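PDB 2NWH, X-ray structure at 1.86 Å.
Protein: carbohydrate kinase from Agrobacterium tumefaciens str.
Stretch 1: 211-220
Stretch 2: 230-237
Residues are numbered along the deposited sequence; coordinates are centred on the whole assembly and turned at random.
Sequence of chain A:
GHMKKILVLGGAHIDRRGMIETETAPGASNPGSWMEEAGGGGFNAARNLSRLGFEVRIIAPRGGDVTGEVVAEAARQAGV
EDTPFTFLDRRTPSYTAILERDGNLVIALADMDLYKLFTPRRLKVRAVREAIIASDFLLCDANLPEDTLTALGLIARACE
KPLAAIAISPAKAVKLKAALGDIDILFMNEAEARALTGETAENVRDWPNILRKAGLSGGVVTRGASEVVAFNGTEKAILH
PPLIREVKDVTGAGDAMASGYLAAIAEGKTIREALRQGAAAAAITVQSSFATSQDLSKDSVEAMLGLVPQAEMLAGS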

# COMPACT_ATOMS: atom_id res chain seq x y z
N LEU A 211 11.95 13.12 10.28
CA LEU A 211 11.99 12.49 8.98
C LEU A 211 12.65 13.35 7.88
O LEU A 211 13.30 12.82 6.98
N ARG A 212 12.50 14.67 7.94
CA ARG A 212 13.09 15.55 6.91
C ARG A 212 14.61 15.53 6.93
O ARG A 212 15.26 15.56 5.88
N LYS A 213 15.19 15.49 8.14
CA LYS A 213 16.64 15.42 8.27
C LYS A 213 17.12 14.02 7.83
O LYS A 213 18.27 13.87 7.40
N ALA A 214 16.23 13.01 7.90
CA ALA A 214 16.56 11.70 7.31
C ALA A 214 16.53 11.81 5.79
O ALA A 214 16.94 10.88 5.09
N GLY A 215 16.05 12.94 5.27
CA GLY A 215 16.08 13.20 3.82
C GLY A 215 14.78 12.95 3.08
O GLY A 215 14.73 13.08 1.85
N LEU A 216 13.74 12.62 3.84
CA LEU A 216 12.39 12.38 3.29
C LEU A 216 11.62 13.69 3.29
O LEU A 216 11.35 14.24 4.34
N SER A 217 11.30 14.18 2.10
CA SER A 217 10.62 15.45 1.92
C SER A 217 9.13 15.42 2.26
O SER A 217 8.57 16.46 2.59
N GLY A 218 8.48 14.25 2.16
CA GLY A 218 7.12 14.10 2.63
C GLY A 218 6.64 12.70 2.97
O GLY A 218 7.21 11.70 2.53
N GLY A 219 5.57 12.64 3.74
CA GLY A 219 5.01 11.36 4.14
C GLY A 219 3.81 11.50 5.06
O GLY A 219 3.35 12.61 5.32
N VAL A 220 3.28 10.34 5.46
CA VAL A 220 2.15 10.20 6.36
C VAL A 220 2.50 9.15 7.42
O VAL A 220 2.96 8.05 7.09
N ALA A 230 0.66 14.29 8.51
CA ALA A 230 1.06 14.37 7.10
C ALA A 230 2.04 15.52 6.96
O ALA A 230 1.92 16.51 7.67
N PHE A 231 3.02 15.38 6.08
CA PHE A 231 3.99 16.46 5.86
C PHE A 231 4.51 16.49 4.42
O PHE A 231 4.43 15.49 3.70
N ASN A 232 5.01 17.66 4.02
CA ASN A 232 5.72 17.82 2.74
C ASN A 232 6.89 18.75 3.01
O ASN A 232 7.28 18.90 4.16
N GLY A 233 7.42 19.39 1.97
CA GLY A 233 8.67 20.17 2.09
C GLY A 233 8.68 21.32 3.09
O GLY A 233 9.74 21.76 3.56
N THR A 234 7.50 21.80 3.44
CA THR A 234 7.40 23.06 4.18
C THR A 234 6.24 23.04 5.18
O THR A 234 6.16 23.89 6.07
N GLU A 235 5.35 22.06 5.05
CA GLU A 235 4.10 22.04 5.80
C GLU A 235 3.89 20.73 6.56
O GLU A 235 4.40 19.69 6.17
N LYS A 236 3.10 20.80 7.62
CA LYS A 236 2.60 19.59 8.27
C LYS A 236 1.16 19.81 8.74
O LYS A 236 0.72 20.95 8.96
N ALA A 237 0.41 18.72 8.83
CA ALA A 237 -0.95 18.76 9.33
C ALA A 237 -1.22 17.54 10.18
O ALA A 237 -0.49 16.55 10.12

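The firmest polar links between the two stretches are made by backbone atoms, and they set the frame into which the side chains fit. G219 and F231 form a hydrogen-bonded pair of an antiparallel ladder: G219 N donates to F231 O at 3.1 Å, and F231 N donates to G219 O at 2.9 Å. The next pair, V220 and A230, is non-hydrogen-bonded, and G219 O also receives a CA-H...O contact from A230 CA at 3.4 Å.

The main polar side chain to cross is that of R212. Its CA-to-CB bond points sideways, but an extended m, t, t conformation, with chi4 near -95°, brings the guanidinium to the turn that follows F231. There it lies among backbone carbonyls, with R212 NH1 2.7 Å from G233 O and R212 NH2 3.0 Å from E235 O, both oxygens near the guanidinium plane. Whether these are hydrogen bonds is left open by the geometry. N232 O instead sits over one face of the group, 2.6 Å from R212 NH1, at an angle too poor for a hydrogen bond. A long, cationic side chain suits this place because it can reach a cluster of carbonyl oxygens from a helix on the other stretch.

The turn is also braced from within. N232, in the p rotamer, has its CA-to-CB bond directed away from stretch 1, and its amide serves both as acceptor and donor. N232 OD1 accepts from T234 N at 3.0 Å and from E235 N at 2.8 Å, while N232 ND2 donates to E235 OE1 at 3.1 Å. Asparagine fits well here: its short side chain accepts from two backbone N-H groups and donates to the E235 carboxylate.

The apolar packing centres on F231, which has the largest area covered by the other stretch. Its CA-to-CB bond points to one face of the sheet, and the p rotamer, with chi2 near 102°, leaves the end of the ring nearer stretch 1. L211, an m, t leucine whose CA-to-CB bond points toward stretch 2, places its CB 3.6 Å from F231 CZ. L216, in t, p, begins sideways but brings CD2 to 3.7 Å from F231 CZ, while L216 O lies near the ring plane, 3.5 Å from F231 CE1. The two leucine side chains supply apolar contacts at F231 CZ, in surroundings that also include backbone polar atoms.

Over one face of the F231 ring lies the glycine backbone. G218 CA makes a CH-pi contact, 4.0 Å from the ring centroid, and G219 N lies over the same face. The absence of side chains matters: an ideal CB on G218 would fall 2.9 Å from F231 O, a clash, and one on G219 would come within a tight 3.3 Å of F231 CE2.

V220 and A230 point to the other face of the sheet from F231. V220, in the t rotamer, brings CG2 to 4.2 Å from A230 CB, a modest apolar contact in which the small alanine meets a branched neighbour at a buried position.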

# COMPACT_ATOMS: atom_id res chain seq x y z
CB LEU A 211 10.59 12.00 8.61
CG LEU A 211 10.12 10.66 9.23
CD1 LEU A 211 8.58 10.59 9.23
CD2 LEU A 211 10.65 9.44 8.42
CB ARG A 212 12.60 16.99 7.07
CG ARG A 212 11.13 17.22 6.74
CD ARG A 212 10.77 18.54 7.37
NE ARG A 212 9.34 18.84 7.50
CZ ARG A 212 8.65 19.55 6.62
NH1 ARG A 212 9.26 19.99 5.52
NH2 ARG A 212 7.37 19.80 6.81
CB LYS A 213 17.11 15.83 9.67
CG LYS A 213 17.72 14.73 10.56
CD LYS A 213 16.64 13.79 11.09
CE LYS A 213 17.17 12.39 11.33
NZ LYS A 213 16.05 11.43 11.52
CB ALA A 214 15.62 10.60 7.80
CB LEU A 216 11.62 11.34 4.12
CG LEU A 216 10.21 11.02 3.59
CD1 LEU A 216 10.29 10.27 2.27
CD2 LEU A 216 9.39 10.25 4.63
CB SER A 217 10.91 16.07 0.52
OG SER A 217 10.54 15.21 -0.55
CB VAL A 220 0.91 9.76 5.59
CG1 VAL A 220 -0.27 9.53 6.55
CG2 VAL A 220 0.59 10.78 4.53
CB ALA A 230 -0.13 14.59 6.21
CB PHE A 231 5.12 16.42 6.89
CG PHE A 231 6.08 15.26 6.74
CD1 PHE A 231 7.33 15.45 6.15
CD2 PHE A 231 5.76 13.99 7.23
CE1 PHE A 231 8.25 14.37 6.02
CE2 PHE A 231 6.65 12.90 7.09
CZ PHE A 231 7.90 13.09 6.48
CB ASN A 232 4.79 18.37 1.66
CG ASN A 232 4.26 19.75 2.01
OD1 ASN A 232 4.87 20.48 2.80
ND2 ASN A 232 3.11 20.12 1.44
CB THR A 234 7.25 24.23 3.18
OG1 THR A 234 6.11 23.98 2.33
CG2 THR A 234 8.50 24.34 2.28
CB GLU A 235 2.93 22.24 4.85
CG GLU A 235 2.91 23.57 4.11
CD GLU A 235 1.78 23.66 3.08
OE1 GLU A 235 1.73 22.81 2.16
OE2 GLU A 235 0.96 24.61 3.20
CB LYS A 236 3.52 19.13 9.41
CG LYS A 236 3.69 20.18 10.52
CD LYS A 236 4.74 19.76 11.53
CE LYS A 236 4.86 20.77 12.67
NZ LYS A 236 5.72 20.24 13.77
CB ALA A 237 -1.95 18.88 8.18